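Local coordinates for protein cDNA FLJ56608, highly similar to Homo sapiens chloride channel, calcium activated, family member 1 (CLCA1), mRNA (Homo sapiens, PDB 6PYO) that probably helps regulate calcium-activated chloride conductance as part of a secreted, self-cleaving metalloprotease, of which this chain is the metal-binding von Willebrand factor type A domain, at residues A[12-16]-A[17-21]; A[86-89]-A[90-94]. All coordinates share one frame; numbering follows the deposited sequence.

Contact 1 (A[12-16]-A[17-21]). With CA (calcium ion), chain C.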
ATOM      1  N   VAL A  12      -0.034  -0.608  -1.445  1.00 33.43           N
ATOM      2  CA  VAL A  12       0.579  -1.888  -1.125  1.00 40.50           C
ATOM      3  C   VAL A  12      -0.549  -2.803  -0.669  1.00 35.27           C
ATOM      4  O   VAL A  12      -1.193  -2.558   0.365  1.00 35.81           O
ATOM      5  CB  VAL A  12       1.681  -1.748  -0.075  1.00 35.82           C
ATOM      6  CG1 VAL A  12       2.301  -3.099   0.199  1.00 36.50           C
ATOM      7  CG2 VAL A  12       2.742  -0.788  -0.603  1.00 30.63           C
ATOM      8  N   LEU A  13      -0.836  -3.811  -1.487  1.00 32.89           N
ATOM      9  CA  LEU A  13      -2.109  -4.512  -1.426  1.00 31.76           C
ATOM     10  C   LEU A  13      -1.848  -5.981  -1.106  1.00 29.82           C
ATOM     11  O   LEU A  13      -1.200  -6.680  -1.890  1.00 31.94           O
ATOM     12  CB  LEU A  13      -2.855  -4.369  -2.748  1.00 38.22           C
ATOM     13  CG  LEU A  13      -3.081  -2.924  -3.192  1.00 37.06           C
ATOM     14  CD1 LEU A  13      -3.749  -2.922  -4.532  1.00 41.64           C
ATOM     15  CD2 LEU A  13      -3.899  -2.174  -2.171  1.00 41.90           C
ATOM     16  N   ASP A  14      -2.425  -6.449  -0.012  1.00 32.64           N
ATOM     17  CA  ASP A  14      -2.303  -7.835   0.432  1.00 32.73           C
ATOM     18  C   ASP A  14      -3.229  -8.718  -0.395  1.00 33.42           C
ATOM     19  O   ASP A  14      -4.458  -8.575  -0.323  1.00 37.78           O
ATOM     20  CB  ASP A  14      -2.652  -7.864   1.913  1.00 35.93           C
ATOM     21  CG  ASP A  14      -2.370  -9.203   2.573  1.00 43.74           C
ATOM     22  OD1 ASP A  14      -2.323 -10.231   1.861  1.00 31.83           O
ATOM     23  OD2 ASP A  14      -2.231  -9.182   3.815  1.00 34.71           O
ATOM     24  N   LYS A  15      -2.647  -9.605  -1.226  1.00 38.65           N
ATOM     25  CA  LYS A  15      -3.425 -10.592  -1.963  1.00 37.37           C
ATOM     26  C   LYS A  15      -3.155 -12.018  -1.462  1.00 43.96           C
ATOM     27  O   LYS A  15      -3.358 -12.983  -2.211  1.00 42.62           O
ATOM     28  CB  LYS A  15      -3.168 -10.496  -3.476  1.00 33.73           C
ATOM     29  CG  LYS A  15      -1.690 -10.670  -3.860  1.00 38.32           C
ATOM     30  CD  LYS A  15      -1.466 -11.449  -5.138  1.00 52.59           C
ATOM     31  CE  LYS A  15      -2.139 -12.814  -5.143  1.00 47.30           C
ATOM     32  NZ  LYS A  15      -1.273 -13.882  -4.565  1.00 45.16           N
ATOM     33  N   SER A  16      -2.700 -12.169  -0.216  1.00 41.48           N
ATOM     34  CA  SER A  16      -2.319 -13.469   0.327  1.00 40.19           C
ATOM     35  C   SER A  16      -3.553 -14.328   0.575  1.00 38.68           C
ATOM     36  O   SER A  16      -4.689 -13.858   0.519  1.00 37.39           O
ATOM     37  CB  SER A  16      -1.514 -13.284   1.611  1.00 39.72           C
ATOM     38  OG  SER A  16      -2.283 -12.695   2.660  1.00 37.51           O
ATOM     39  N   GLY A  17      -3.318 -15.614   0.894  1.00 45.89           N
ATOM     40  CA  GLY A  17      -4.430 -16.547   1.018  1.00 35.29           C
ATOM     41  C   GLY A  17      -5.424 -16.185   2.105  1.00 34.95           C
ATOM     42  O   GLY A  17      -6.627 -16.413   1.951  1.00 40.58           O
ATOM     43  N   SER A  18      -4.937 -15.644   3.234  1.00 41.00           N
ATOM     44  CA  SER A  18      -5.852 -15.233   4.297  1.00 42.16           C
ATOM     45  C   SER A  18      -6.874 -14.235   3.794  1.00 43.74           C
ATOM     46  O   SER A  18      -7.974 -14.148   4.345  1.00 46.75           O
ATOM     47  CB  SER A  18      -5.111 -14.612   5.485  1.00 46.96           C
ATOM     48  OG  SER A  18      -4.235 -13.556   5.111  1.00 35.98           O
ATOM     49  N   MET A  19      -6.516 -13.440   2.784  1.00 42.56           N
ATOM     50  CA  MET A  19      -7.430 -12.436   2.264  1.00 42.83           C
ATOM     51  C   MET A  19      -8.631 -13.059   1.578  1.00 48.91           C
ATOM     52  O   MET A  19      -9.609 -12.351   1.321  1.00 44.59           O
ATOM     53  CB  MET A  19      -6.667 -11.508   1.310  1.00 35.49           C
ATOM     54  CG  MET A  19      -5.636 -10.653   2.033  1.00 42.18           C
ATOM     55  SD  MET A  19      -6.399  -9.441   3.171  1.00 42.26           S
ATOM     56  CE  MET A  19      -6.992  -8.279   1.953  1.00 38.77           C
ATOM     57  N   ALA A  20      -8.589 -14.369   1.291  1.00 45.65           N
ATOM     58  CA  ALA A  20      -9.754 -15.048   0.741  1.00 42.77           C
ATOM     59  C   ALA A  20     -10.855 -15.192   1.778  1.00 45.58           C
ATOM     60  O   ALA A  20     -12.005 -15.435   1.411  1.00 49.28           O
ATOM     61  CB  ALA A  20      -9.365 -16.426   0.190  1.00 46.97           C
ATOM     62  N   THR A  21     -10.536 -15.029   3.059  1.00 46.73           N
ATOM     63  CA  THR A  21     -11.538 -15.168   4.108  1.00 61.25           C
ATOM     64  C   THR A  21     -12.599 -14.088   3.994  1.00 63.03           C
ATOM     65  O   THR A  21     -12.289 -12.917   3.753  1.00 58.87           O
ATOM     66  CB  THR A  21     -10.906 -15.057   5.494  1.00 55.69           C
ATOM     67  OG1 THR A  21      -9.869 -16.008   5.642  1.00 57.63           O
ATOM     68  CG2 THR A  21     -11.945 -15.289   6.590  1.00 73.29           C
TER
HETATM   69 CA    CA C 701      -2.115 -13.446   4.874  1.00 38.97          CA
HETATM   70  O   HOH W   1      -1.695 -14.346   7.062  1.00 46.14           O
HETATM   71  O   HOH W   2      -2.217 -11.145   5.414  1.00 36.31           O

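Contact 2 (A[86-89]-A[90-94])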
ATOM      1  N   SER A  86       3.896 -11.529   3.286  1.00 38.74           N
ATOM      2  CA  SER A  86       5.061 -10.760   3.732  1.00 39.07           C
ATOM      3  C   SER A  86       4.775  -9.264   3.513  1.00 36.96           C
ATOM      4  O   SER A  86       5.032  -8.712   2.440  1.00 36.80           O
ATOM      5  CB  SER A  86       6.328 -11.207   3.018  1.00 41.47           C
ATOM      6  OG  SER A  86       7.430 -10.413   3.423  1.00 42.81           O
ATOM      7  N   ILE A  87       4.259  -8.615   4.560  1.00 36.71           N
ATOM      8  CA  ILE A  87       4.076  -7.166   4.503  1.00 40.74           C
ATOM      9  C   ILE A  87       5.393  -6.502   4.147  1.00 36.04           C
ATOM     10  O   ILE A  87       5.446  -5.580   3.320  1.00 37.68           O
ATOM     11  CB  ILE A  87       3.498  -6.634   5.827  1.00 44.17           C
ATOM     12  CG1 ILE A  87       2.031  -7.057   5.905  1.00 45.79           C
ATOM     13  CG2 ILE A  87       3.685  -5.119   5.886  1.00 46.51           C
ATOM     14  CD1 ILE A  87       1.321  -6.665   7.163  1.00 50.66           C
ATOM     15  N   CYS A  88       6.488  -6.981   4.742  1.00 38.85           N
ATOM     16  CA  CYS A  88       7.770  -6.319   4.557  1.00 41.05           C
ATOM     17  C   CYS A  88       8.231  -6.392   3.120  1.00 41.50           C
ATOM     18  O   CYS A  88       8.800  -5.419   2.609  1.00 43.89           O
ATOM     19  CB  CYS A  88       8.826  -6.899   5.507  1.00 47.83           C
ATOM     20  SG  CYS A  88       8.630  -6.273   7.222  1.00 66.87           S
ATOM     21  N   SER A  89       7.986  -7.523   2.432  1.00 37.13           N
ATOM     22  CA  SER A  89       8.309  -7.574   1.006  1.00 45.53           C
ATOM     23  C   SER A  89       7.548  -6.509   0.227  1.00 36.40           C
ATOM     24  O   SER A  89       8.074  -5.937  -0.737  1.00 35.30           O
ATOM     25  CB  SER A  89       7.967  -8.942   0.387  1.00 42.41           C
ATOM     26  OG  SER A  89       8.483 -10.002   1.159  1.00 52.24           O
ATOM     27  N   GLY A  90       6.262  -6.324   0.562  1.00 34.04           N
ATOM     28  CA  GLY A  90       5.465  -5.339  -0.131  1.00 39.18           C
ATOM     29  C   GLY A  90       5.964  -3.925   0.114  1.00 37.46           C
ATOM     30  O   GLY A  90       6.033  -3.119  -0.813  1.00 36.77           O
ATOM     31  N   LEU A  91       6.362  -3.616   1.360  1.00 37.77           N
ATOM     32  CA  LEU A  91       6.864  -2.274   1.661  1.00 35.11           C
ATOM     33  C   LEU A  91       8.221  -2.021   1.005  1.00 43.14           C
ATOM     34  O   LEU A  91       8.444  -0.958   0.409  1.00 40.47           O
ATOM     35  CB  LEU A  91       6.936  -2.061   3.168  1.00 34.51           C
ATOM     36  CG  LEU A  91       5.624  -2.160   3.932  1.00 38.40           C
ATOM     37  CD1 LEU A  91       5.855  -2.036   5.435  1.00 38.79           C
ATOM     38  CD2 LEU A  91       4.616  -1.110   3.444  1.00 40.65           C
ATOM     39  N   ARG A  92       9.136  -2.985   1.073  1.00 42.63           N
ATOM     40  CA  ARG A  92      10.417  -2.824   0.383  1.00 43.15           C
ATOM     41  C   ARG A  92      10.200  -2.576  -1.102  1.00 42.46           C
ATOM     42  O   ARG A  92      10.856  -1.714  -1.707  1.00 43.46           O
ATOM     43  CB  ARG A  92      11.300  -4.069   0.595  1.00 47.02           C
ATOM     44  CG  ARG A  92      12.058  -4.123   1.920  1.00 53.83           C
ATOM     45  CD  ARG A  92      12.470  -5.559   2.305  1.00 56.08           C
ATOM     46  NE  ARG A  92      12.725  -5.643   3.740  1.00 64.73           N
ATOM     47  CZ  ARG A  92      12.610  -6.743   4.477  1.00 57.36           C
ATOM     48  NH1 ARG A  92      12.251  -7.890   3.921  1.00 61.55           N
ATOM     49  NH2 ARG A  92      12.849  -6.680   5.781  1.00 58.69           N
ATOM     50  N   SER A  93       9.299  -3.348  -1.720  1.00 39.07           N
ATOM     51  CA  SER A  93       9.017  -3.123  -3.135  1.00 44.02           C
ATOM     52  C   SER A  93       8.433  -1.729  -3.385  1.00 38.45           C
ATOM     53  O   SER A  93       8.779  -1.067  -4.369  1.00 37.63           O
ATOM     54  CB  SER A  93       8.072  -4.206  -3.631  1.00 41.38           C
ATOM     55  OG  SER A  93       7.685  -3.959  -4.951  1.00 44.52           O
ATOM     56  N   ALA A  94       7.547  -1.258  -2.506  1.00 40.34           N
ATOM     57  CA  ALA A  94       7.029   0.102  -2.645  1.00 36.81           C
ATOM     58  C   ALA A  94       8.162   1.127  -2.621  1.00 35.49           C
ATOM     59  O   ALA A  94       8.204   2.063  -3.440  1.00 33.36           O
ATOM     60  CB  ALA A  94       6.005   0.363  -1.548  1.00 34.35           C
TER
HETATM   61  O   HOH W   3      11.546  -8.701   1.399  1.00 49.27           O

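Contact 1 (A[12-16]-A[17-21])
Ser-16 and Ser-18 grip the same calcium ion with their hydroxyls, OG of Ser-16 lying 2.3 Å and OG of Ser-18 2.1 Å from the metal. Both serines hold OG between the backbone N and the carbonyl carbon (chi1 65° and 53°), which turns the two oxygens to a common side of the chain. Two waters add further ligands, and Thr-85 supplies the remaining protein oxygen.

Hydrogen bonds set this pair in place. Asp-14 does not touch the metal but acts as a second-shell residue: its OD1 accepts from the backbone N of Ser-16 at 2.9 Å, closing an Asx turn, and from OG of Ser-16 at 2.6 Å through the syn lone pair. One carboxylate oxygen thus fixes both the turn and the rotation of the serine. Asp-14 OD2 is hydrogen-bonded to Thr-113, and Ser-18 OG to Asp-114. In the backbone, Met-19 N reaches Ser-16 O at 2.9 Å from above the carbonyl plane, with a bent N-H...O angle of 140°, as the chain curls into the 3-10 turn 17-20.

Met-19, its chain folded back at chi2 and chi3, makes van der Waals contact with polar atoms of Asp-14. Its CG rests 3.3 Å from Asp-14 OD1, and its CE lies 3.4 Å from Asp-14 O, a buried backbone oxygen with no polar partner in the model. The apolar neighbour of this side chain is Leu-28 of helix 24-39.

Asp-14, Ser-16 and Ser-18 form the DxSxS signature of the metal-ion-dependent adhesion site (MIDAS), at the C-terminal end of strand 8-14 in the von Willebrand factor A fold.

Contact 2 (A[86-89]-A[90-94])
Gly-90 N bonds to Ser-86 O at 3.3 Å, the first of five successive i to i+4 hydrogen bonds that wind 86-94 into the opening turns of helix 87-99; the third, Arg-92 N to Cys-88 O, is almost straight at 174°. Ser-86 is the N-cap residue, and its OG is 2.5 Å from Ser-89 OG in a hydrogen bond that ties the cap to the first turn. One turn apart, Ile-87 and Leu-91 lie side by side and point the same way, CG2 of Ile-87 meeting CD1 of Leu-91 at 3.8 Å. This apolar ridge faces the central sheet of the Rossmann-like von Willebrand factor A domain, Ile-87 touching Leu-111 and Leu-91 touching Ile-109 of strand 108-113. Replacing Leu-91 with an alanine would probably open a gap beside the CG2 methyl of Ile-87 and against Ile-109. Away from the sheet, Arg-92 runs extended from CG to NE and folds its guanidinium back along the helix, one face lying over Cys-88 CB, which sits 3.8 Å above the plane and offset toward the rim. At the guanidinium edge, NH1 donates to a water at 2.7 Å that Ser-89 OG meets only weakly, and NH2 forms a salt bridge with Glu-126. Cys-88 SG is joined in a disulfide to Cys-123, fastening the helix start to the loop before helix 124-130.

Strand 8-14 and helix 87-99 meet: Val-12 CG2 of contact 1 lies 3.6 Å from Ala-94 CB of contact 2, and Val-12 CG1 packs on the backbone at Gly-90. Both are partly buried, 86-94 nearer the chain centre (centre to centre about 9 Å) than 12-21 (about 12 Å), but their chemistry diverges. At 12-21 the chain leaves the sheet for a polar turn, where hydroxyls bind a metal and a carboxylate steadies one of them from the second shell; at 86-94 a regular helix sets an apolar side against the sheet and carries a charged side chain and a disulfide. Strand 108-113 serves both, and Thr-85, just ahead of 86-94, ties them through the calcium ion.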